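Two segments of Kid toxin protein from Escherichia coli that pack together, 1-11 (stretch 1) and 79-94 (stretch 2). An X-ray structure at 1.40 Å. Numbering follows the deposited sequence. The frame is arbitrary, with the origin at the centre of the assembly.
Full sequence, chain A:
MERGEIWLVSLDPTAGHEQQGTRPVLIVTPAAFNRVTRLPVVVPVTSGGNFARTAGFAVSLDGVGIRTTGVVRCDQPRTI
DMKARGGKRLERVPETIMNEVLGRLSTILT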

# COMPACT_ATOMS: atom_id res chain seq x y z
N MET A 1 3.71 8.17 -15.81
CA MET A 1 2.43 7.58 -15.32
C MET A 1 1.83 8.46 -14.24
O MET A 1 2.49 8.84 -13.28
CB MET A 1 2.63 6.14 -14.84
CG MET A 1 3.25 5.95 -13.48
SD MET A 1 2.66 4.41 -12.73
CE MET A 1 3.89 3.35 -13.61
N GLU A 2 0.58 8.84 -14.47
CA GLU A 2 -0.17 9.72 -13.59
C GLU A 2 -1.10 9.05 -12.57
O GLU A 2 -1.68 7.99 -12.80
CB GLU A 2 -1.06 10.65 -14.45
CG GLU A 2 -0.40 11.41 -15.60
CD GLU A 2 0.55 12.50 -15.14
OE1 GLU A 2 0.20 13.25 -14.21
OE2 GLU A 2 1.65 12.61 -15.74
N ARG A 3 -1.27 9.74 -11.45
CA ARG A 3 -2.32 9.41 -10.52
C ARG A 3 -3.63 9.39 -11.32
O ARG A 3 -3.86 10.25 -12.18
CB ARG A 3 -2.42 10.50 -9.46
CG ARG A 3 -3.69 10.44 -8.65
CD ARG A 3 -3.78 11.55 -7.62
NE ARG A 3 -2.87 11.29 -6.51
CZ ARG A 3 -2.33 12.22 -5.75
NH1 ARG A 3 -2.62 13.49 -5.96
NH2 ARG A 3 -1.49 11.87 -4.78
N GLY A 4 -4.49 8.43 -11.02
CA GLY A 4 -5.78 8.34 -11.67
C GLY A 4 -5.85 7.44 -12.90
O GLY A 4 -6.93 7.21 -13.45
N GLU A 5 -4.70 6.94 -13.34
CA GLU A 5 -4.69 5.98 -14.43
C GLU A 5 -5.02 4.59 -13.93
O GLU A 5 -4.64 4.20 -12.83
CB GLU A 5 -3.33 5.93 -15.12
CG GLU A 5 -2.98 7.21 -15.86
CD GLU A 5 -1.56 7.24 -16.41
OE1 GLU A 5 -0.76 6.36 -16.11
OE2 GLU A 5 -1.26 8.19 -17.16
N ILE A 6 -5.72 3.84 -14.77
CA ILE A 6 -5.99 2.44 -14.55
C ILE A 6 -5.05 1.67 -15.48
O ILE A 6 -4.98 1.95 -16.68
CB ILE A 6 -7.44 2.09 -14.88
CG1 ILE A 6 -8.37 2.74 -13.87
CG2 ILE A 6 -7.65 0.58 -14.89
CD1 ILE A 6 -9.84 2.50 -14.14
N TRP A 7 -4.29 0.74 -14.88
CA TRP A 7 -3.35 -0.14 -15.57
C TRP A 7 -3.75 -1.59 -15.35
O TRP A 7 -4.17 -1.96 -14.26
CB TRP A 7 -1.92 0.08 -15.07
CG TRP A 7 -1.30 1.38 -15.48
CD1 TRP A 7 -1.77 2.62 -15.22
CD2 TRP A 7 -0.10 1.56 -16.24
NE1 TRP A 7 -0.94 3.58 -15.77
CE2 TRP A 7 0.09 2.94 -16.39
CE3 TRP A 7 0.84 0.69 -16.80
CZ2 TRP A 7 1.17 3.47 -17.09
CZ3 TRP A 7 1.91 1.21 -17.49
CH2 TRP A 7 2.07 2.59 -17.62
N LEU A 8 -3.61 -2.42 -16.39
CA LEU A 8 -3.83 -3.85 -16.26
C LEU A 8 -2.49 -4.49 -15.90
O LEU A 8 -1.52 -4.35 -16.63
CB LEU A 8 -4.33 -4.41 -17.59
CG LEU A 8 -4.62 -5.91 -17.58
CD1 LEU A 8 -5.75 -6.28 -16.67
CD2 LEU A 8 -4.88 -6.41 -19.00
N VAL A 9 -2.45 -5.22 -14.79
CA VAL A 9 -1.18 -5.78 -14.33
C VAL A 9 -1.39 -7.03 -13.49
O VAL A 9 -2.40 -7.17 -12.80
CB VAL A 9 -0.38 -4.70 -13.53
CG1 VAL A 9 -1.07 -4.33 -12.21
CG2 VAL A 9 1.07 -5.13 -13.32
N SER A 10 -0.42 -7.95 -13.57
CA SER A 10 -0.40 -9.12 -12.71
C SER A 10 0.05 -8.78 -11.31
O SER A 10 1.11 -8.19 -11.11
CB SER A 10 0.55 -10.19 -13.26
OG SER A 10 0.55 -11.31 -12.39
N LEU A 11 -0.77 -9.16 -10.34
CA LEU A 11 -0.45 -8.99 -8.92
C LEU A 11 0.14 -10.26 -8.30
O LEU A 11 0.49 -10.27 -7.12
CB LEU A 11 -1.72 -8.62 -8.16
CG LEU A 11 -2.37 -7.29 -8.54
CD1 LEU A 11 -3.67 -7.06 -7.78
CD2 LEU A 11 -1.39 -6.15 -8.28
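Stretch 2, residues 79-94: TIDMKARGGKRLERVP

Stretch 1 enters through a type II turn from Glu2 to Glu5, closed by a bond from Glu5 N to Glu2 O (3.2 Å), and continues as a strand over residues 5-10. Stretch 2 begins extended at Thr79 and Ile80, makes a short, weakly bonded helix at about 82-85, and then runs as a strand from Lys88 to Arg92. Asp81 caps the helix, its OD1 accepting from Ala84 N at 2.9 Å. A Schellman motif ends it at Gly86, whose positive phi (73°) favours glycine, and the chain turns into the strand.

The two strands are antiparallel, their directions 146° apart and their axes approaching to 4.4 Å. Leu8 and Lys88 form a hydrogen-bonded pair, with Leu8 N 2.8 Å from Lys88 O and Lys88 N 3.0 Å from Leu8 O; Trp7 faces Arg89 in the non-hydrogen-bonded pair that follows. A beta bulge then shifts the register by one, so that Ile6 pairs with Glu91. Ile6 N donates to Glu91 O at 2.8 Å, while Ile6 O accepts a bond from Leu90 N at 2.8 Å and a weak one from Glu91 N at 3.4 Å. Beyond the Glu5-Arg92 pair, Val93 N reaches Gly4 O at 2.9 Å. At the other end, a water joins the backbones, accepting from Ser10 N (2.9 Å) and donating to Arg85 O (2.8 Å).

Glu5, Trp7, Arg89 and Arg92 share one face of the sheet. Arg89 CA lies over the Trp7 five-membered ring, 3.8 Å from its centroid. Glu5 links both residues: its OE1 accepts from Trp7 NE1 at 2.8 Å, and its OE2 forms a salt bridge with Arg89 NE at 3.1 Å. Met82 packs beside the indole, with its CE 3.6 Å from Trp7 CB, and its SD also lies 3.8 Å from Val9 CB. The sulfur leaves no room at Gly87, where a CB would fall 2.3 Å from Met82 SD.

Ile6, Leu8, Lys88 and Glu91 point to the opposite face. Here Ile6 CD1 meets Val93 CG1 at 3.5 Å, and Leu90, displaced at the bulge, brings its CD1 within 4.0 Å of Ile6 CG2 and 4.1 Å of Leu8 CB. Near the end of stretch 1, Val9 CG1 touches Ile80 CD1 at 3.9 Å, and Val9 CG2 approaches Arg85 CB at 3.6 Å. The extended Arg85 side chain continues past Val9 to donate from NH1 to Ser10 O at 2.9 Å, tying the short helix to the end of the strand.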

# COMPACT_ATOMS: atom_id res chain seq x y z
N THR A 79 2.50 -1.22 -3.26
CA THR A 79 3.57 -0.63 -4.04
C THR A 79 4.07 -1.69 -5.01
O THR A 79 4.43 -2.79 -4.59
CB THR A 79 4.70 -0.22 -3.08
OG1 THR A 79 4.21 0.80 -2.19
CG2 THR A 79 5.85 0.38 -3.83
N ILE A 80 4.06 -1.38 -6.30
CA ILE A 80 4.50 -2.37 -7.29
C ILE A 80 5.44 -1.78 -8.32
O ILE A 80 5.40 -0.59 -8.63
CB ILE A 80 3.28 -3.04 -8.02
CG1 ILE A 80 2.44 -2.01 -8.78
CG2 ILE A 80 2.42 -3.82 -7.02
CD1 ILE A 80 1.41 -2.65 -9.73
N ASP A 81 6.29 -2.65 -8.85
CA ASP A 81 7.17 -2.27 -9.94
C ASP A 81 6.37 -2.54 -11.21
O ASP A 81 6.36 -3.66 -11.72
CB ASP A 81 8.45 -3.10 -9.89
CG ASP A 81 9.48 -2.64 -10.88
OD1 ASP A 81 9.11 -2.06 -11.93
OD2 ASP A 81 10.70 -2.83 -10.68
N MET A 82 5.66 -1.53 -11.67
CA MET A 82 4.77 -1.66 -12.82
C MET A 82 5.51 -2.10 -14.08
O MET A 82 5.01 -2.94 -14.83
CB MET A 82 4.04 -0.35 -13.09
CG MET A 82 2.91 -0.46 -14.11
SD MET A 82 1.39 -1.29 -13.49
CE MET A 82 0.61 0.17 -12.53
N LYS A 83 6.69 -1.52 -14.29
CA LYS A 83 7.49 -1.84 -15.45
C LYS A 83 7.96 -3.29 -15.40
O LYS A 83 7.78 -4.04 -16.36
CB LYS A 83 8.67 -0.89 -15.54
N ALA A 84 8.51 -3.72 -14.27
CA ALA A 84 8.96 -5.11 -14.15
C ALA A 84 7.80 -6.08 -14.33
O ALA A 84 7.96 -7.14 -14.93
CB ALA A 84 9.64 -5.35 -12.82
N ARG A 85 6.63 -5.71 -13.83
CA ARG A 85 5.48 -6.59 -13.94
C ARG A 85 4.81 -6.55 -15.33
O ARG A 85 3.93 -7.35 -15.59
CB ARG A 85 4.45 -6.24 -12.87
CG ARG A 85 4.83 -6.69 -11.47
CD ARG A 85 3.82 -6.33 -10.36
NE ARG A 85 4.30 -6.84 -9.09
CZ ARG A 85 4.07 -8.06 -8.61
NH1 ARG A 85 3.28 -8.91 -9.25
NH2 ARG A 85 4.63 -8.43 -7.48
N GLY A 86 5.22 -5.62 -16.19
CA GLY A 86 4.65 -5.51 -17.53
C GLY A 86 3.24 -4.95 -17.58
O GLY A 86 2.41 -5.33 -18.42
N GLY A 87 2.93 -4.03 -16.67
CA GLY A 87 1.62 -3.41 -16.68
C GLY A 87 1.36 -2.61 -17.94
O GLY A 87 2.29 -2.09 -18.57
N LYS A 88 0.08 -2.49 -18.29
CA LYS A 88 -0.35 -1.76 -19.48
C LYS A 88 -1.40 -0.72 -19.12
O LYS A 88 -2.40 -1.03 -18.48
CB LYS A 88 -0.93 -2.74 -20.49
N ARG A 89 -1.17 0.52 -19.54
CA ARG A 89 -2.10 1.61 -19.27
C ARG A 89 -3.40 1.41 -20.05
O ARG A 89 -3.37 1.17 -21.27
CB ARG A 89 -1.49 2.95 -19.68
CG ARG A 89 -2.32 4.20 -19.31
CD ARG A 89 -1.76 5.48 -19.93
NE ARG A 89 -2.50 6.70 -19.59
CZ ARG A 89 -3.66 7.08 -20.12
NH1 ARG A 89 -4.29 6.32 -21.00
NH2 ARG A 89 -4.20 8.23 -19.73
N LEU A 90 -4.53 1.53 -19.37
CA LEU A 90 -5.83 1.41 -20.02
C LEU A 90 -6.53 2.75 -20.26
O LEU A 90 -6.92 3.04 -21.39
CB LEU A 90 -6.75 0.51 -19.19
CG LEU A 90 -6.26 -0.92 -18.94
CD1 LEU A 90 -7.35 -1.69 -18.22
CD2 LEU A 90 -5.86 -1.60 -20.23
N GLU A 91 -6.67 3.56 -19.22
CA GLU A 91 -7.50 4.76 -19.29
C GLU A 91 -7.34 5.52 -17.98
O GLU A 91 -6.60 5.10 -17.10
CB GLU A 91 -8.97 4.38 -19.48
CG GLU A 91 -9.53 3.57 -18.32
CD GLU A 91 -10.94 3.09 -18.55
OE1 GLU A 91 -11.62 3.58 -19.47
OE2 GLU A 91 -11.39 2.21 -17.79
N ARG A 92 -8.01 6.65 -17.87
CA ARG A 92 -7.98 7.43 -16.65
C ARG A 92 -9.36 7.49 -16.05
O ARG A 92 -10.36 7.46 -16.78
CB ARG A 92 -7.64 8.89 -16.92
CG ARG A 92 -6.43 9.25 -17.70
CD ARG A 92 -6.17 10.74 -17.50
NE ARG A 92 -6.44 11.02 -16.10
CZ ARG A 92 -5.64 11.66 -15.25
NH1 ARG A 92 -4.50 12.21 -15.64
NH2 ARG A 92 -6.03 11.76 -13.99
N VAL A 93 -9.45 7.63 -14.74
CA VAL A 93 -10.74 7.84 -14.10
C VAL A 93 -10.95 9.35 -13.91
O VAL A 93 -10.00 10.10 -13.85
CB VAL A 93 -10.84 7.17 -12.71
CG1 VAL A 93 -10.60 5.68 -12.84
CG2 VAL A 93 -9.87 7.79 -11.69
N PRO A 94 -12.21 9.78 -13.83
CA PRO A 94 -12.50 11.18 -13.49
C PRO A 94 -11.94 11.55 -12.12
O PRO A 94 -11.82 10.69 -11.24
CB PRO A 94 -14.03 11.23 -13.46
CG PRO A 94 -14.51 10.02 -14.12
CD PRO A 94 -13.43 8.99 -14.08
O HOH W 1 -0.68 -6.79 -17.92
O HOH W 2 1.24 -7.83 -15.99